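Local atomic coordinates of ochratoxinase (Aspergillus niger, PDB entry 4C65), a protein that hydrolyses the amide bond of the mycotoxin ochratoxin A, releasing phenylalanine, as a zinc-dependent carboxypeptidase of the amidohydrolase superfamily that assembles into octamers. Residues V136-S144 and Q195-M206; A182-R193 and F223-E234. All coordinates share one frame; numbering follows the deposited sequence.

Overall arrangement
Followed from the N terminus, the chain first lays down residues 136-144, which run from strand 135-138 into strand 142-144. Some 40 residues later it enters 182-193, a short lead-in and the first turns of helix 185-198; the end of that helix and strand 203-206 form 195-206, closing the loop of contact 1. Residues 223-234, on helix 225-237, then return to 182-193 and close contact 2. The segments alternate, so the two loops cross rather than nest. Helix 185-198 serves both, and the centres of the two contacts lie about 13 Å apart. Ser-144 O stands 3.0 Å from Ala-182 N, a probable hydrogen bond, while the Phe-223 ring packs on Leu-143, Ser-144 and Met-206. Together they tie barrel strands to two outer helices.

Contact 1 of 2, residues V136-S144 and Q195-M206; sequences VYSSGAALS and QIRRGAKVIKVM
Leu-143 is held to the neighbouring strand through both its backbone polar atoms: its N donates to Lys-204 O (2.8 Å, 174°), and its O accepts from Met-206 N at 2.9 Å. This is the single parallel bridge, with Val-205 opposite. Upstream, Ser-138 O takes Lys-201 N at 2.8 Å, in the carbonyl plane, and a weak second bond from Val-202 N. Ser-138 OG accepts from Gly-140 N in an ST turn and also bonds Asp-114.

The turn's next amide is met by a side chain. Gln-195, bent at chi2 (-32°), brings OE1 to Ala-141 N at 2.8 Å; the bond is straight, but the donor stands 58° out of the amide's carbonyl plane. Gln-195 NE2 goes back to Ala-191 O. One face of the Arg-198 guanidinium lies over Gly-140 CA, and Glu-121 and Gly-177 O take its nitrogens. Water 3 gives to Ser-139 O and Ala-141 O and receives from Lys-204 N (2.9 Å), bridging three backbone groups.

Lys-204 is an active-site residue and ligand of both zinc ions; its NZ bonds Leu-115 O. Bridged to 203-206 through Leu-143 and paired in parallel with 179-181, strand 142-144 lies between the two, with helix 225-237 packed on Ile-203 and Val-205.

Contact 2 of 2, residues A182-R193 and F223-E234; sequences ADGVEEVRRAVR and FSPEELKVIVEE
Ala-182 O approaches the edge of the Phe-223 ring, near its plane, 3.4 Å from CE1. Two residues on, Gly-184 N donates to Glu-227 OE2 (2.7 Å, 164°), reaching the oxygen from above the carboxylate plane. The other oxygen, Glu-227 OE1, accepts from Ser-224 N and Ser-224 OG, while Ser-224 OG receives Glu-227 N: a capping box whose glutamate also binds the N-cap glycine of the adjacent helix.

Val-185 meets Val-230 at about a right angle, methyl against methyl. Val-188 then points toward the partner helix: CB rests on Ile-231 CG1, CG1 on Phe-223 CE1 and CG2 on Val-230 CG1. The extended Arg-189 chain crosses Val-230, whose CG1 lies 3.5 Å from Arg-189 CG and over one face of the guanidinium. Arg-189 NH1 reaches the anti lone pair of Glu-234 OE2 at 2.8 Å, with the guanidinium and carboxylate planes 82° apart; water 5 links the same nitrogen to Glu-233 OE1.

Val-192 divides its methyls, CG1 on Glu-234 CB and CG2 on Ile-231 CG2 (3.7 Å). Arg-193 grips Glu-234 side-on, NE to OE1 at 2.9 Å and NH2 to OE2 at 3.0 Å, completing a salt-bridge network in which OE2 accepts from both arginines. Arg-237 also bridges OE2, and Arg-193 NH1 pairs with Asp-183 of a neighbouring subunit.

The axes of helix segments 185-193 and 225-234 approach to 9.1 Å and cross at -31°. Such neighbouring, roughly parallel helices, with Val-192 and Ile-231 also resting on strand 203-206, are typical of the outer helical layer of a TIM barrel.

Contact 1 of 2, residues V136-S144 and Q195-M206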
loop_
_atom_site.group_PDB
_atom_site.type_symbol
_atom_site.label_atom_id
_atom_site.label_comp_id
_atom_site.label_asym_id
_atom_site.label_seq_id
_atom_site.Cartn_x
_atom_site.Cartn_y
_atom_site.Cartn_z
ATOM N N VAL A 136 2.476 -36.794 7.198
ATOM C CA VAL A 136 3.057 -35.543 7.641
ATOM C C VAL A 136 2.103 -34.811 8.587
ATOM O O VAL A 136 0.967 -34.541 8.249
ATOM C CB VAL A 136 3.407 -34.633 6.441
ATOM C CG1 VAL A 136 3.967 -33.291 6.926
ATOM C CG2 VAL A 136 4.418 -35.325 5.535
ATOM N N TYR A 137 2.568 -34.539 9.801
ATOM C CA TYR A 137 1.862 -33.676 10.715
ATOM C C TYR A 137 2.685 -32.408 10.803
ATOM O O TYR A 137 3.787 -32.408 11.364
ATOM C CB TYR A 137 1.717 -34.328 12.097
ATOM C CG TYR A 137 1.057 -35.651 12.046
ATOM C CD1 TYR A 137 1.769 -36.783 11.737
ATOM C CD2 TYR A 137 -0.287 -35.777 12.319
ATOM C CE1 TYR A 137 1.154 -38.029 11.684
ATOM C CE2 TYR A 137 -0.922 -37.000 12.259
ATOM C CZ TYR A 137 -0.197 -38.136 11.939
ATOM O OH TYR A 137 -0.825 -39.354 11.896
ATOM N N SER A 138 2.159 -31.324 10.245
ATOM C CA SER A 138 2.924 -30.117 10.096
ATOM C C SER A 138 2.384 -29.002 10.978
ATOM O O SER A 138 1.190 -28.899 11.212
ATOM C CB SER A 138 2.907 -29.671 8.625
ATOM O OG SER A 138 3.651 -28.477 8.430
ATOM N N SER A 139 3.305 -28.166 11.450
ATOM C CA SER A 139 2.977 -26.971 12.200
ATOM C C SER A 139 2.636 -25.790 11.271
ATOM O O SER A 139 2.164 -24.741 11.738
ATOM C CB SER A 139 4.175 -26.592 13.052
ATOM O OG SER A 139 5.284 -26.372 12.198
ATOM N N GLY A 140 2.868 -25.957 9.966
ATOM C CA GLY A 140 2.897 -24.820 9.062
ATOM C C GLY A 140 4.122 -24.014 9.460
ATOM O O GLY A 140 5.208 -24.588 9.641
ATOM N N ALA A 141 3.957 -22.708 9.626
ATOM C CA ALA A 141 5.064 -21.850 10.043
ATOM C C ALA A 141 5.344 -21.977 11.534
ATOM O O ALA A 141 4.422 -22.149 12.327
ATOM C CB ALA A 141 4.742 -20.422 9.730
ATOM N N ALA A 142 6.623 -21.971 11.906
ATOM C CA ALA A 142 7.006 -21.797 13.306
ATOM C C ALA A 142 6.625 -20.372 13.663
ATOM O O ALA A 142 6.852 -19.457 12.854
ATOM C CB ALA A 142 8.502 -22.004 13.491
ATOM N N LEU A 143 6.027 -20.189 14.837
ATOM C CA LEU A 143 5.680 -18.867 15.293
ATOM C C LEU A 143 6.803 -18.256 16.134
ATOM O O LEU A 143 7.329 -18.891 17.032
ATOM C CB LEU A 143 4.401 -18.891 16.113
ATOM C CG LEU A 143 3.147 -19.559 15.567
ATOM C CD1 LEU A 143 1.944 -19.115 16.381
ATOM C CD2 LEU A 143 2.910 -19.246 14.106
ATOM N N SER A 144 7.131 -17.000 15.852
ATOM C CA SER A 144 8.181 -16.286 16.538
ATOM C C SER A 144 7.800 -14.841 16.758
ATOM O O SER A 144 7.042 -14.254 15.992
ATOM C CB SER A 144 9.448 -16.343 15.718
ATOM O OG SER A 144 10.521 -15.675 16.345
ATOM N N GLN A 195 -1.960 -21.021 10.495
ATOM C CA GLN A 195 -1.371 -22.349 10.320
ATOM C C GLN A 195 -2.466 -23.392 10.224
ATOM O O GLN A 195 -2.420 -24.274 9.357
ATOM C CB GLN A 195 -0.407 -22.688 11.455
ATOM C CG GLN A 195 0.639 -21.626 11.733
ATOM C CD GLN A 195 1.073 -20.866 10.491
ATOM O OE1 GLN A 195 1.455 -21.457 9.481
ATOM N NE2 GLN A 195 1.103 -19.529 10.602
ATOM N N ILE A 196 -3.464 -23.303 11.097
ATOM C CA ILE A 196 -4.611 -24.225 11.015
ATOM C C ILE A 196 -5.222 -24.129 9.614
ATOM O O ILE A 196 -5.602 -25.141 9.032
ATOM C CB ILE A 196 -5.701 -23.893 12.037
ATOM C CG1 ILE A 196 -5.167 -24.001 13.471
ATOM C CG2 ILE A 196 -6.894 -24.799 11.847
ATOM C CD1 ILE A 196 -4.831 -25.412 13.901
ATOM N N ARG A 197 -5.310 -22.902 9.100
ATOM C CA ARG A 197 -5.826 -22.651 7.748
ATOM C C ARG A 197 -5.170 -23.527 6.682
ATOM O O ARG A 197 -5.868 -24.028 5.801
ATOM C CB ARG A 197 -5.654 -21.203 7.351
ATOM C CG ARG A 197 -6.458 -20.785 6.133
ATOM C CD ARG A 197 -6.278 -19.304 5.890
ATOM N NE ARG A 197 -7.210 -18.841 4.895
ATOM C CZ ARG A 197 -7.115 -19.057 3.595
ATOM N NH1 ARG A 197 -6.049 -19.626 3.060
ATOM N NH2 ARG A 197 -8.085 -18.648 2.830
ATOM N N ARG A 198 -3.845 -23.722 6.794
ATOM C CA ARG A 198 -3.070 -24.544 5.822
ATOM C C ARG A 198 -3.180 -26.022 6.140
ATOM O O ARG A 198 -2.736 -26.851 5.369
ATOM C CB ARG A 198 -1.583 -24.044 5.598
ATOM C CG ARG A 198 -1.284 -22.878 6.451
ATOM C CD ARG A 198 0.061 -22.293 6.306
ATOM N NE ARG A 198 1.151 -22.948 5.619
ATOM C CZ ARG A 198 2.418 -22.632 5.843
ATOM N NH1 ARG A 198 2.744 -21.701 6.740
ATOM N NH2 ARG A 198 3.386 -23.225 5.178
ATOM N N GLY A 199 -3.837 -26.382 7.239
ATOM C CA GLY A 199 -3.981 -27.786 7.625
ATOM C C GLY A 199 -3.033 -28.249 8.715
ATOM O O GLY A 199 -2.852 -29.453 8.914
ATOM N N ALA A 200 -2.430 -27.314 9.431
ATOM C CA ALA A 200 -1.485 -27.687 10.461
ATOM C C ALA A 200 -2.140 -28.603 11.501
ATOM O O ALA A 200 -3.258 -28.372 11.932
ATOM C CB ALA A 200 -0.908 -26.458 11.123
ATOM N N LYS A 201 -1.436 -29.671 11.843
ATOM C CA LYS A 201 -1.900 -30.624 12.838
ATOM C C LYS A 201 -1.124 -30.477 14.150
ATOM O O LYS A 201 -1.358 -31.214 15.098
ATOM C CB LYS A 201 -1.800 -32.034 12.283
ATOM C CG LYS A 201 -3.011 -32.381 11.439
ATOM C CD LYS A 201 -2.799 -33.655 10.660
ATOM C CE LYS A 201 -3.914 -33.859 9.603
ATOM N NZ LYS A 201 -4.273 -35.288 9.444
ATOM N N VAL A 202 -0.219 -29.522 14.199
ATOM C CA VAL A 202 0.409 -29.143 15.431
ATOM C C VAL A 202 0.726 -27.656 15.346
ATOM O O VAL A 202 0.736 -27.086 14.250
ATOM C CB VAL A 202 1.659 -30.005 15.702
ATOM C CG1 VAL A 202 2.773 -29.724 14.703
ATOM C CG2 VAL A 202 2.165 -29.787 17.135
ATOM N N ILE A 203 0.975 -27.018 16.492
ATOM C CA ILE A 203 1.488 -25.641 16.493
ATOM C C ILE A 203 2.872 -25.594 17.116
ATOM O O ILE A 203 3.118 -26.193 18.162
ATOM C CB ILE A 203 0.527 -24.654 17.201
ATOM C CG1 ILE A 203 -0.828 -24.618 16.505
ATOM C CG2 ILE A 203 1.110 -23.229 17.214
ATOM C CD1 ILE A 203 -0.791 -24.124 15.070
ATOM N N LYS A 204 3.775 -24.860 16.479
ATOM C CA LYS A 204 5.150 -24.692 16.986
ATOM C C LYS A 204 5.441 -23.239 17.322
ATOM O O LYS A 204 5.250 -22.364 16.492
ATOM C CB LYS A 204 6.151 -25.209 15.938
ATOM C CG LYS A 204 7.573 -24.695 16.027
ATOM C CD LYS A 204 8.477 -25.492 16.933
ATOM C CE LYS A 204 9.878 -24.929 16.530
ATOM N NZ LYS A 204 10.424 -25.046 15.101
ATOM N N VAL A 205 5.983 -23.003 18.526
ATOM C CA VAL A 205 6.442 -21.663 18.941
ATOM C C VAL A 205 7.928 -21.663 19.274
ATOM O O VAL A 205 8.487 -22.695 19.652
ATOM C CB VAL A 205 5.726 -21.122 20.188
ATOM C CG1 VAL A 205 4.262 -20.981 19.905
ATOM C CG2 VAL A 205 5.922 -22.021 21.397
ATOM N N MET A 206 8.553 -20.492 19.104
ATOM C CA MET A 206 9.897 -20.254 19.578
ATOM C C MET A 206 9.703 -19.619 20.948
ATOM O O MET A 206 9.189 -18.519 21.069
ATOM C CB MET A 206 10.636 -19.326 18.632
ATOM C CG MET A 206 10.707 -19.819 17.189
ATOM S SD MET A 206 11.456 -21.452 16.999
ATOM C CE MET A 206 11.898 -21.405 15.247
HETATM O O HOH W 1 -1.254 -36.569 8.788
HETATM O O HOH W 2 -0.548 -31.281 9.106
HETATM O O HOH W 3 2.843 -23.436 14.131
HETATM O O HOH W 4 9.655 -16.185 19.494
#

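Contact 2 of 2, residues A182-R193 and F223-E234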
loop_
_atom_site.group_PDB
_atom_site.type_symbol
_atom_site.label_atom_id
_atom_site.label_comp_id
_atom_site.label_asym_id
_atom_site.label_seq_id
_atom_site.Cartn_x
_atom_site.Cartn_y
_atom_site.Cartn_z
ATOM N N ALA A 182 4.788 -12.695 14.783
ATOM C CA ALA A 182 3.612 -12.078 15.371
ATOM C C ALA A 182 3.980 -11.487 16.723
ATOM O O ALA A 182 4.688 -12.123 17.504
ATOM C CB ALA A 182 2.475 -13.099 15.515
ATOM N N ASP A 183 3.457 -10.301 17.009
ATOM C CA ASP A 183 3.738 -9.628 18.251
ATOM C C ASP A 183 2.446 -9.162 18.913
ATOM O O ASP A 183 1.698 -8.360 18.347
ATOM C CB ASP A 183 4.637 -8.425 18.009
ATOM C CG ASP A 183 5.991 -8.810 17.456
ATOM O OD1 ASP A 183 6.754 -9.518 18.144
ATOM O OD2 ASP A 183 6.278 -8.440 16.298
ATOM N N GLY A 184 2.210 -9.645 20.129
ATOM C CA GLY A 184 1.019 -9.278 20.874
ATOM C C GLY A 184 -0.099 -10.293 20.738
ATOM O O GLY A 184 -0.144 -11.066 19.789
ATOM N N VAL A 185 -0.983 -10.302 21.728
ATOM C CA VAL A 185 -2.101 -11.213 21.790
ATOM C C VAL A 185 -2.943 -11.205 20.510
ATOM O O VAL A 185 -3.393 -12.254 20.073
ATOM C CB VAL A 185 -2.976 -10.879 23.017
ATOM C CG1 VAL A 185 -4.387 -11.426 22.876
ATOM C CG2 VAL A 185 -2.313 -11.417 24.285
ATOM N N GLU A 186 -3.199 -10.030 19.948
ATOM C CA GLU A 186 -4.065 -9.927 18.778
ATOM C C GLU A 186 -3.420 -10.660 17.617
ATOM O O GLU A 186 -4.033 -11.517 16.994
ATOM C CB GLU A 186 -4.346 -8.463 18.394
ATOM C CG GLU A 186 -4.953 -7.604 19.501
ATOM C CD GLU A 186 -6.226 -8.205 20.093
ATOM O OE1 GLU A 186 -7.270 -8.223 19.400
ATOM O OE2 GLU A 186 -6.185 -8.646 21.259
ATOM N N GLU A 187 -2.175 -10.316 17.327
ATOM C CA GLU A 187 -1.488 -10.904 16.186
ATOM C C GLU A 187 -1.272 -12.400 16.354
ATOM O O GLU A 187 -1.336 -13.146 15.367
ATOM C CB GLU A 187 -0.149 -10.203 15.911
ATOM C CG GLU A 187 -0.304 -8.818 15.301
ATOM C CD GLU A 187 1.012 -8.215 14.830
ATOM O OE1 GLU A 187 2.075 -8.894 14.835
ATOM O OE2 GLU A 187 0.990 -7.037 14.446
ATOM N N VAL A 188 -1.016 -12.859 17.570
ATOM C CA VAL A 188 -0.710 -14.288 17.734
ATOM C C VAL A 188 -1.960 -15.140 17.499
ATOM O O VAL A 188 -1.837 -16.297 17.068
ATOM C CB VAL A 188 0.005 -14.683 19.044
ATOM C CG1 VAL A 188 1.382 -14.051 19.135
ATOM C CG2 VAL A 188 -0.829 -14.341 20.260
ATOM N N ARG A 189 -3.142 -14.580 17.739
ATOM C CA ARG A 189 -4.348 -15.316 17.415
ATOM C C ARG A 189 -4.373 -15.601 15.936
ATOM O O ARG A 189 -4.621 -16.727 15.533
ATOM C CB ARG A 189 -5.610 -14.567 17.816
ATOM C CG ARG A 189 -5.874 -14.531 19.320
ATOM C CD ARG A 189 -7.277 -14.011 19.566
ATOM N NE ARG A 189 -7.482 -13.623 20.953
ATOM C CZ ARG A 189 -7.743 -14.465 21.936
ATOM N NH1 ARG A 189 -7.776 -15.779 21.720
ATOM N NH2 ARG A 189 -7.942 -13.977 23.158
ATOM N N ARG A 190 -4.154 -14.578 15.124
ATOM C CA ARG A 190 -4.147 -14.804 13.683
ATOM C C ARG A 190 -3.033 -15.769 13.285
ATOM O O ARG A 190 -3.254 -16.662 12.457
ATOM C CB ARG A 190 -4.075 -13.502 12.889
ATOM C CG ARG A 190 -3.933 -13.789 11.389
ATOM C CD ARG A 190 -4.732 -12.871 10.486
ATOM N NE ARG A 190 -4.452 -11.472 10.740
ATOM C CZ ARG A 190 -5.350 -10.561 11.086
ATOM N NH1 ARG A 190 -6.625 -10.856 11.254
ATOM N NH2 ARG A 190 -4.956 -9.324 11.294
ATOM N N ALA A 191 -1.867 -15.630 13.908
ATOM C CA ALA A 191 -0.745 -16.478 13.594
ATOM C C ALA A 191 -1.087 -17.943 13.707
ATOM O O ALA A 191 -0.794 -18.714 12.791
ATOM C CB ALA A 191 0.446 -16.153 14.475
ATOM N N VAL A 192 -1.691 -18.340 14.830
ATOM C CA VAL A 192 -2.083 -19.735 15.015
ATOM C C VAL A 192 -3.130 -20.117 13.957
ATOM O O VAL A 192 -3.028 -21.162 13.313
ATOM C CB VAL A 192 -2.648 -19.986 16.417
ATOM C CG1 VAL A 192 -3.186 -21.413 16.526
ATOM C CG2 VAL A 192 -1.582 -19.773 17.470
ATOM N N ARG A 193 -4.128 -19.250 13.773
ATOM C CA ARG A 193 -5.218 -19.531 12.851
ATOM C C ARG A 193 -4.720 -19.697 11.413
ATOM O O ARG A 193 -5.199 -20.558 10.689
ATOM C CB ARG A 193 -6.264 -18.441 12.944
ATOM C CG ARG A 193 -7.026 -18.478 14.254
ATOM C CD ARG A 193 -7.799 -17.190 14.525
ATOM N NE ARG A 193 -8.357 -17.213 15.881
ATOM C CZ ARG A 193 -9.203 -16.316 16.373
ATOM N NH1 ARG A 193 -9.641 -15.326 15.640
ATOM N NH2 ARG A 193 -9.645 -16.454 17.602
ATOM N N PHE A 223 8.488 -14.635 23.525
ATOM C CA PHE A 223 7.051 -14.370 23.712
ATOM C C PHE A 223 6.781 -14.071 25.187
ATOM O O PHE A 223 7.494 -14.529 26.060
ATOM C CB PHE A 223 6.170 -15.539 23.244
ATOM C CG PHE A 223 5.955 -15.595 21.747
ATOM C CD1 PHE A 223 5.325 -14.555 21.090
ATOM C CD2 PHE A 223 6.318 -16.724 21.014
ATOM C CE1 PHE A 223 5.092 -14.624 19.729
ATOM C CE2 PHE A 223 6.098 -16.787 19.656
ATOM C CZ PHE A 223 5.496 -15.736 19.020
ATOM N N SER A 224 5.747 -13.285 25.447
ATOM C CA SER A 224 5.261 -13.061 26.784
ATOM C C SER A 224 4.448 -14.274 27.206
ATOM O O SER A 224 3.901 -14.957 26.364
ATOM C CB SER A 224 4.358 -11.824 26.817
ATOM O OG SER A 224 3.179 -12.029 26.075
ATOM N N PRO A 225 4.300 -14.483 28.522
ATOM C CA PRO A 225 3.344 -15.485 29.000
ATOM C C PRO A 225 1.921 -15.256 28.479
ATOM O O PRO A 225 1.230 -16.216 28.213
ATOM C CB PRO A 225 3.399 -15.335 30.534
ATOM C CG PRO A 225 4.746 -14.771 30.815
ATOM C CD PRO A 225 5.065 -13.876 29.627
ATOM N N GLU A 226 1.491 -14.005 28.348
ATOM C CA GLU A 226 0.168 -13.688 27.805
ATOM C C GLU A 226 0.020 -14.218 26.343
ATOM O O GLU A 226 -0.998 -14.814 25.989
ATOM C CB GLU A 226 -0.081 -12.173 27.796
ATOM C CG GLU A 226 0.031 -11.464 29.143
ATOM C CD GLU A 226 1.453 -10.984 29.503
ATOM O OE1 GLU A 226 2.391 -11.804 29.587
ATOM O OE2 GLU A 226 1.619 -9.757 29.684
ATOM N N GLU A 227 1.022 -13.997 25.503
ATOM C CA GLU A 227 0.972 -14.506 24.142
ATOM C C GLU A 227 0.992 -16.026 24.110
ATOM O O GLU A 227 0.208 -16.640 23.382
ATOM C CB GLU A 227 2.139 -13.973 23.317
ATOM C CG GLU A 227 1.997 -12.518 22.917
ATOM C CD GLU A 227 3.324 -11.871 22.631
ATOM O OE1 GLU A 227 4.099 -11.713 23.591
ATOM O OE2 GLU A 227 3.605 -11.523 21.447
ATOM N N LEU A 228 1.869 -16.635 24.911
ATOM C CA LEU A 228 1.989 -18.087 24.911
ATOM C C LEU A 228 0.675 -18.762 25.327
ATOM O O LEU A 228 0.281 -19.753 24.742
ATOM C CB LEU A 228 3.135 -18.556 25.808
ATOM C CG LEU A 228 4.567 -18.291 25.339
ATOM C CD1 LEU A 228 5.554 -18.680 26.434
ATOM C CD2 LEU A 228 4.855 -19.055 24.059
ATOM N N LYS A 229 -0.003 -18.214 26.314
ATOM C CA LYS A 229 -1.264 -18.777 26.767
ATOM C C LYS A 229 -2.316 -18.718 25.656
ATOM O O LYS A 229 -3.045 -19.669 25.439
ATOM C CB LYS A 229 -1.744 -18.028 28.010
ATOM C CG LYS A 229 -3.055 -18.515 28.594
ATOM C CD LYS A 229 -3.361 -17.736 29.862
ATOM C CE LYS A 229 -4.665 -18.179 30.536
ATOM N NZ LYS A 229 -5.787 -17.184 30.359
ATOM N N VAL A 230 -2.420 -17.567 25.003
ATOM C CA VAL A 230 -3.337 -17.398 23.883
ATOM C C VAL A 230 -3.013 -18.375 22.750
ATOM O O VAL A 230 -3.887 -19.072 22.262
ATOM C CB VAL A 230 -3.350 -15.934 23.391
ATOM C CG1 VAL A 230 -3.999 -15.796 22.030
ATOM C CG2 VAL A 230 -4.066 -15.071 24.409
ATOM N N ILE A 231 -1.745 -18.478 22.385
ATOM C CA ILE A 231 -1.343 -19.465 21.410
ATOM C C ILE A 231 -1.807 -20.881 21.779
ATOM O O ILE A 231 -2.370 -21.597 20.936
ATOM C CB ILE A 231 0.175 -19.458 21.183
ATOM C CG1 ILE A 231 0.556 -18.191 20.417
ATOM C CG2 ILE A 231 0.598 -20.669 20.367
ATOM C CD1 ILE A 231 2.027 -17.866 20.475
ATOM N N VAL A 232 -1.567 -21.299 23.014
ATOM C CA VAL A 232 -2.000 -22.627 23.479
ATOM C C VAL A 232 -3.526 -22.779 23.405
ATOM O O VAL A 232 -4.027 -23.814 22.973
ATOM C CB VAL A 232 -1.457 -22.931 24.900
ATOM C CG1 VAL A 232 -2.142 -24.156 25.508
ATOM C CG2 VAL A 232 0.044 -23.145 24.836
ATOM N N GLU A 233 -4.256 -21.745 23.818
ATOM C CA GLU A 233 -5.723 -21.746 23.782
ATOM C C GLU A 233 -6.251 -21.833 22.352
ATOM O O GLU A 233 -7.223 -22.533 22.078
ATOM C CB GLU A 233 -6.276 -20.500 24.464
ATOM C CG GLU A 233 -6.136 -20.534 25.970
ATOM C CD GLU A 233 -6.342 -19.162 26.612
ATOM O OE1 GLU A 233 -6.392 -18.152 25.859
ATOM O OE2 GLU A 233 -6.456 -19.100 27.861
ATOM N N GLU A 234 -5.633 -21.076 21.454
ATOM C CA GLU A 234 -6.009 -21.117 20.044
ATOM C C GLU A 234 -5.796 -22.512 19.482
ATOM O O GLU A 234 -6.677 -23.029 18.822
ATOM C CB GLU A 234 -5.209 -20.111 19.232
ATOM C CG GLU A 234 -5.653 -18.676 19.427
ATOM C CD GLU A 234 -7.063 -18.439 18.984
ATOM O OE1 GLU A 234 -7.445 -19.019 17.949
ATOM O OE2 GLU A 234 -7.781 -17.666 19.657
HETATM O O HOH W 5 -8.163 -17.282 23.984
#